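Local coordinates for protein fimbrial structural subunit (Actinomyces naeslundii, PDB 3QDH) that forms the shaft of Actinomyces type 2 fimbriae and, as an adhesin, mediates interactions with streptococci and host cells during oral biofilm development, at residues Ser39-Phe44 against Glu90-Ile95; Thr67-Thr72 against Val85-Glu90. All blocks are in the same frame, centred on the assembly; numbering follows the deposited sequence.

Overall arrangement
Both contacts belong to the module of the fragment nearer its N-terminus and meet at helix 89-96, but they use different faces of it. Interaction 1 is a buried, apolar contact in which the helix packs on strand 39-49, with two waters bridging strand and helix. Interaction 2 lies at the surface, where the loop 67-72 is fastened to the start of the same helix by zinc and hydroxyl groups. Glu90 is shared, and Arg94 reaches Asp70 with a salt bridge. Strands 39-49 and 82-87 are neighbours in one sheet, so Phe87 links the two sites: Phe87 N lies 3.1 Å from Phe44 O, while its ring touches Ile95.

Interaction 1. Residues Ser39-Phe44 against Glu90-Ile95; sequences SFYKYF and EGLKRI. With ZN (zinc ion), chain B.
The helix 90-95 runs past a corner of the chain at Lys42, with the CA atoms of Tyr41 and Leu92 6.3 Å apart and no direct hydrogen bond across. This is helix-on-sheet packing in an Ig-like module, consistent with the CnaA (DEv-IgG) fold: the short helix after strand 82-87 lies against strand 39-49. Leu92 and Ile95, one turn apart on the helix, supply the apolar ridge. Leu92, with CG beside its backbone N (chi1 -62°), straddles the corner; CD1 rests near the carbonyl oxygens of Tyr41 and Lys42, while Leu92 CD2 presses on Phe44 CB at 3.4 Å. Phe44 throws its ring anti to its own N (chi1 -171°), which brings one face under Ile95. Ile95 CD1 makes a CH-pi contact there, 4.2 Å from the Phe44 ring centroid and 17° off the normal. The edge of that ring faces Tyr41 CE1. The other branch of Ile95 serves Tyr41: Ile95 CG2 touches Tyr41 CE2 at 3.7 Å, crossing the tyrosine side chain at about a right angle. Val103 backs both Phe44 and Ile95. At the corner, Lys42 NZ forms a salt bridge with Asp128; at the start of the helix Glu90 OE1 binds zinc. Two waters bridge strand and helix. One accepts from Tyr41 N and donates weakly to Leu92 O. The other lies in the plane of the Tyr41 ring, accepting from Tyr41 OH at 2.7 Å and donating to Ile95 O at 2.8 Å.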
loop_
_atom_site.group_PDB
_atom_site.type_symbol
_atom_site.label_atom_id
_atom_site.label_comp_id
_atom_site.label_asym_id
_atom_site.label_seq_id
_atom_site.Cartn_x
_atom_site.Cartn_y
_atom_site.Cartn_z
ATOM N N SER A 39 15.119 33.413 -10.103
ATOM C CA SER A 39 15.555 32.028 -9.922
ATOM C C SER A 39 14.490 31.103 -10.509
ATOM O O SER A 39 13.298 31.249 -10.206
ATOM C CB SER A 39 15.786 31.747 -8.427
ATOM O OG SER A 39 15.994 30.367 -8.184
ATOM N N PHE A 40 14.909 30.163 -11.357
ATOM C CA PHE A 40 13.975 29.267 -12.037
ATOM C C PHE A 40 14.358 27.814 -11.866
ATOM O O PHE A 40 15.537 27.507 -11.730
ATOM C CB PHE A 40 13.935 29.577 -13.539
ATOM C CG PHE A 40 13.617 31.009 -13.847
ATOM C CD1 PHE A 40 12.301 31.415 -14.031
ATOM C CD2 PHE A 40 14.635 31.949 -13.940
ATOM C CE1 PHE A 40 11.995 32.755 -14.313
ATOM C CE2 PHE A 40 14.347 33.293 -14.215
ATOM C CZ PHE A 40 13.022 33.692 -14.404
ATOM N N TYR A 41 13.362 26.925 -11.877
ATOM C CA TYR A 41 13.616 25.476 -11.924
ATOM C C TYR A 41 14.211 25.025 -13.257
ATOM O O TYR A 41 13.697 25.363 -14.325
ATOM C CB TYR A 41 12.341 24.666 -11.670
ATOM C CG TYR A 41 11.824 24.811 -10.257
ATOM C CD1 TYR A 41 12.481 24.201 -9.185
ATOM C CD2 TYR A 41 10.681 25.570 -9.994
ATOM C CE1 TYR A 41 12.001 24.344 -7.873
ATOM C CE2 TYR A 41 10.189 25.709 -8.696
ATOM C CZ TYR A 41 10.857 25.102 -7.646
ATOM O OH TYR A 41 10.366 25.275 -6.377
ATOM N N LYS A 42 15.289 24.249 -13.171
ATOM C CA LYS A 42 15.798 23.497 -14.317
ATOM C C LYS A 42 14.946 22.249 -14.448
ATOM O O LYS A 42 14.673 21.768 -15.559
ATOM C CB LYS A 42 17.254 23.084 -14.091
ATOM C CG LYS A 42 18.272 24.230 -14.000
ATOM C CD LYS A 42 19.653 23.609 -13.739
ATOM C CE LYS A 42 20.615 24.582 -13.119
ATOM N NZ LYS A 42 21.919 23.914 -12.803
ATOM N N TYR A 43 14.530 21.716 -13.298
ATOM C CA TYR A 43 13.660 20.555 -13.261
ATOM C C TYR A 43 13.106 20.375 -11.852
ATOM O O TYR A 43 13.598 20.980 -10.910
ATOM C CB TYR A 43 14.397 19.265 -13.731
ATOM C CG TYR A 43 15.710 19.034 -13.016
ATOM C CD1 TYR A 43 15.755 18.387 -11.775
ATOM C CD2 TYR A 43 16.917 19.463 -13.589
ATOM C CE1 TYR A 43 16.988 18.220 -11.098
ATOM C CE2 TYR A 43 18.142 19.290 -12.939
ATOM C CZ TYR A 43 18.169 18.670 -11.701
ATOM O OH TYR A 43 19.382 18.495 -11.077
ATOM N N PHE A 44 12.074 19.553 -11.734
ATOM C CA PHE A 44 11.462 19.206 -10.450
ATOM C C PHE A 44 10.788 17.844 -10.614
ATOM O O PHE A 44 9.846 17.697 -11.389
ATOM C CB PHE A 44 10.451 20.296 -10.012
ATOM C CG PHE A 44 9.925 20.117 -8.603
ATOM C CD1 PHE A 44 10.157 21.091 -7.630
ATOM C CD2 PHE A 44 9.195 18.991 -8.263
ATOM C CE1 PHE A 44 9.673 20.922 -6.315
ATOM C CE2 PHE A 44 8.707 18.809 -6.951
ATOM C CZ PHE A 44 8.938 19.775 -5.989
ATOM N N GLU A 90 5.519 23.992 -18.288
ATOM C CA GLU A 90 4.313 24.641 -17.731
ATOM C C GLU A 90 4.174 24.351 -16.243
ATOM O O GLU A 90 3.821 25.229 -15.447
ATOM C CB GLU A 90 3.054 24.052 -18.362
ATOM C CG GLU A 90 2.582 24.616 -19.637
ATOM C CD GLU A 90 1.561 23.676 -20.290
ATOM O OE1 GLU A 90 0.586 23.217 -19.626
ATOM O OE2 GLU A 90 1.754 23.388 -21.481
ATOM N N GLY A 91 4.406 23.094 -15.888
ATOM C CA GLY A 91 4.351 22.668 -14.489
ATOM C C GLY A 91 5.382 23.374 -13.623
ATOM O O GLY A 91 5.098 23.754 -12.492
ATOM N N LEU A 92 6.590 23.559 -14.153
ATOM C CA LEU A 92 7.650 24.218 -13.385
ATOM C C LEU A 92 7.332 25.674 -13.138
ATOM O O LEU A 92 7.638 26.198 -12.074
ATOM C CB LEU A 92 9.016 24.102 -14.092
ATOM C CG LEU A 92 9.556 22.682 -14.282
ATOM C CD1 LEU A 92 10.881 22.746 -15.075
ATOM C CD2 LEU A 92 9.766 21.994 -12.936
ATOM N N LYS A 93 6.704 26.324 -14.120
ATOM C CA LYS A 93 6.246 27.703 -13.951
ATOM C C LYS A 93 5.179 27.788 -12.840
ATOM O O LYS A 93 5.211 28.697 -12.015
ATOM C CB LYS A 93 5.690 28.219 -15.287
ATOM C CG LYS A 93 5.119 29.623 -15.235
ATOM C CD LYS A 93 4.787 30.157 -16.628
ATOM C CE LYS A 93 5.926 30.984 -17.192
ATOM N NZ LYS A 93 6.004 32.335 -16.526
ATOM N N ARG A 94 4.242 26.843 -12.826
ATOM C CA ARG A 94 3.238 26.774 -11.735
ATOM C C ARG A 94 3.849 26.638 -10.338
ATOM O O ARG A 94 3.432 27.320 -9.371
ATOM C CB ARG A 94 2.300 25.596 -11.953
ATOM C CG ARG A 94 1.254 25.750 -13.064
ATOM C CD ARG A 94 0.282 24.586 -12.927
ATOM N NE ARG A 94 -0.637 24.402 -14.059
ATOM C CZ ARG A 94 -1.813 25.014 -14.175
ATOM N NH1 ARG A 94 -2.197 25.878 -13.250
ATOM N NH2 ARG A 94 -2.599 24.778 -15.221
ATOM N N ILE A 95 4.824 25.737 -10.217
ATOM C CA ILE A 95 5.461 25.485 -8.934
ATOM C C ILE A 95 6.215 26.719 -8.443
ATOM O O ILE A 95 6.106 27.079 -7.271
ATOM C CB ILE A 95 6.365 24.222 -8.940
ATOM C CG1 ILE A 95 5.520 22.983 -9.254
ATOM C CG2 ILE A 95 7.060 24.052 -7.576
ATOM C CD1 ILE A 95 6.341 21.679 -9.533
HETATM ZN ZN ZN B . -0.319 23.292 -17.880
HETATM O O HOH W 1 10.503 27.641 -12.734
HETATM O O HOH W 2 8.499 27.121 -5.891
#

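Interaction 2. Residues Thr67-Thr72 against Val85-Glu90; sequences TTLDPT and VTFTAE. With ZN (zinc ion), chain B.
Zinc clasps the loop 67-72 to the strand-to-helix junction 85-90. Of the two Asp70 carboxylate oxygens OD2 alone is at bonding distance from the ion, 2.0 Å, with OD1 at 2.9 Å. Glu90 supplies OE1 from the first turn of the helix, its chain extended beyond CG, and Asp73, just after the loop, is the third protein ligand. Asp70 OD2 and Glu90 OE1 come to 3.4 Å, a close approach of two carboxylates whose repulsion the shared metal, with Arg94 beside it, probably offsets; their planes are turned 53° apart. Arg94 NH2 hydrogen-bonds Asp70 OD2.

Hydrogen bonds then shape the loop and fasten it. In Asp70, chi1 64° sets CG in the crowded position between backbone N and carbonyl carbon, and the turn about chi2, also 64°, brings OD1 toward Thr72. Asp70 OD1 closes an Asx turn through a weak bond from Thr72 N and takes a second, 2.6 Å, from Thr72 OG1 above the carboxylate plane. Thr72 OG1 also lies 3.0 Å from Glu90 OE1, between the two zinc-binding carboxylates. Across the contact, Thr88 at the helix N-cap gives its OG1 proton to Thr72 O at 2.7 Å, in the carbonyl plane on a lone pair.

Apolar contact is slight: Leu69 CD1 meets the edge of the Phe87 ring, 4.2 Å from Phe87 CE1, just where the surface site gives way to the interior around Val62 and Val103.

With three carboxylates around one cation, the site would probably loosen if zinc left and their repulsion went uncompensated. Bound, the ion ties the irregular loop to the helix start, and Thr72, as a second-shell residue, probably steadies the Asp70 carboxylate.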
loop_
_atom_site.group_PDB
_atom_site.type_symbol
_atom_site.label_atom_id
_atom_site.label_comp_id
_atom_site.label_asym_id
_atom_site.label_seq_id
_atom_site.Cartn_x
_atom_site.Cartn_y
_atom_site.Cartn_z
ATOM N N THR A 67 -4.255 24.621 -6.473
ATOM C CA THR A 67 -4.238 24.719 -7.930
ATOM C C THR A 67 -4.920 23.484 -8.502
ATOM O O THR A 67 -4.967 22.442 -7.843
ATOM C CB THR A 67 -2.763 24.798 -8.442
ATOM O OG1 THR A 67 -2.320 26.153 -8.380
ATOM C CG2 THR A 67 -2.603 24.293 -9.869
ATOM N N THR A 68 -5.468 23.601 -9.710
ATOM C CA THR A 68 -5.857 22.429 -10.473
ATOM C C THR A 68 -4.919 22.314 -11.680
ATOM O O THR A 68 -4.909 23.184 -12.558
ATOM C CB THR A 68 -7.349 22.450 -10.907
ATOM O OG1 THR A 68 -8.171 22.566 -9.743
ATOM C CG2 THR A 68 -7.711 21.160 -11.622
ATOM N N LEU A 69 -4.103 21.255 -11.676
ATOM C CA LEU A 69 -3.175 20.967 -12.772
ATOM C C LEU A 69 -3.915 20.462 -14.002
ATOM O O LEU A 69 -5.030 19.950 -13.897
ATOM C CB LEU A 69 -2.163 19.901 -12.337
ATOM C CG LEU A 69 -1.237 20.194 -11.158
ATOM C CD1 LEU A 69 -0.480 18.916 -10.789
ATOM C CD2 LEU A 69 -0.255 21.336 -11.471
ATOM N N ASP A 70 -3.291 20.597 -15.168
ATOM C CA ASP A 70 -3.798 19.985 -16.378
ATOM C C ASP A 70 -2.858 18.814 -16.731
ATOM O O ASP A 70 -1.723 18.758 -16.228
ATOM C CB ASP A 70 -3.874 21.025 -17.516
ATOM C CG ASP A 70 -2.510 21.554 -17.920
ATOM O OD1 ASP A 70 -1.680 20.763 -18.414
ATOM O OD2 ASP A 70 -2.270 22.762 -17.749
ATOM N N PRO A 71 -3.321 17.887 -17.590
ATOM C CA PRO A 71 -2.566 16.668 -17.907
ATOM C C PRO A 71 -1.195 16.908 -18.551
ATOM O O PRO A 71 -0.343 15.999 -18.531
ATOM C CB PRO A 71 -3.492 15.925 -18.881
ATOM C CG PRO A 71 -4.846 16.445 -18.585
ATOM C CD PRO A 71 -4.642 17.883 -18.250
ATOM N N THR A 72 -0.968 18.104 -19.099
ATOM C CA THR A 72 0.332 18.436 -19.709
ATOM C C THR A 72 1.329 19.095 -18.741
ATOM O O THR A 72 2.390 19.571 -19.172
ATOM C CB THR A 72 0.190 19.292 -21.008
ATOM O OG1 THR A 72 -0.402 20.560 -20.705
ATOM C CG2 THR A 72 -0.676 18.576 -22.021
ATOM N N VAL A 85 7.627 11.313 -11.314
ATOM C CA VAL A 85 6.641 12.324 -11.687
ATOM C C VAL A 85 7.482 13.546 -12.011
ATOM O O VAL A 85 8.078 14.166 -11.125
ATOM C CB VAL A 85 5.672 12.651 -10.530
ATOM C CG1 VAL A 85 4.686 13.787 -10.955
ATOM C CG2 VAL A 85 4.938 11.396 -10.082
ATOM N N THR A 86 7.558 13.867 -13.293
ATOM C CA THR A 86 8.489 14.871 -13.760
ATOM C C THR A 86 7.669 16.015 -14.315
ATOM O O THR A 86 6.848 15.820 -15.216
ATOM C CB THR A 86 9.427 14.283 -14.853
ATOM O OG1 THR A 86 10.092 13.123 -14.334
ATOM C CG2 THR A 86 10.464 15.300 -15.276
ATOM N N PHE A 87 7.860 17.197 -13.753
ATOM C CA PHE A 87 7.043 18.337 -14.151
ATOM C C PHE A 87 7.553 18.939 -15.455
ATOM O O PHE A 87 8.752 19.027 -15.667
ATOM C CB PHE A 87 6.943 19.339 -13.010
ATOM C CG PHE A 87 6.002 18.885 -11.921
ATOM C CD1 PHE A 87 4.651 19.231 -11.969
ATOM C CD2 PHE A 87 6.460 18.074 -10.882
ATOM C CE1 PHE A 87 3.759 18.782 -10.988
ATOM C CE2 PHE A 87 5.578 17.617 -9.891
ATOM C CZ PHE A 87 4.217 17.980 -9.948
ATOM N N THR A 88 6.631 19.333 -16.329
ATOM C CA THR A 88 6.988 19.866 -17.636
ATOM C C THR A 88 7.280 21.360 -17.487
ATOM O O THR A 88 7.136 21.917 -16.399
ATOM C CB THR A 88 5.817 19.700 -18.626
ATOM O OG1 THR A 88 4.685 20.385 -18.088
ATOM C CG2 THR A 88 5.480 18.208 -18.851
ATOM N N ALA A 89 7.641 22.032 -18.577
ATOM C CA ALA A 89 7.906 23.474 -18.506
ATOM C C ALA A 89 6.752 24.275 -17.863
ATOM O O ALA A 89 6.985 25.117 -16.986
ATOM C CB ALA A 89 8.253 24.029 -19.891
ATOM N N GLU A 90 5.519 23.992 -18.288
ATOM C CA GLU A 90 4.313 24.641 -17.731
ATOM C C GLU A 90 4.174 24.351 -16.243
ATOM O O GLU A 90 3.821 25.229 -15.447
ATOM C CB GLU A 90 3.054 24.052 -18.362
ATOM C CG GLU A 90 2.582 24.616 -19.637
ATOM C CD GLU A 90 1.561 23.676 -20.290
ATOM O OE1 GLU A 90 0.586 23.217 -19.626
ATOM O OE2 GLU A 90 1.754 23.388 -21.481
HETATM ZN ZN ZN B . -0.319 23.292 -17.880
#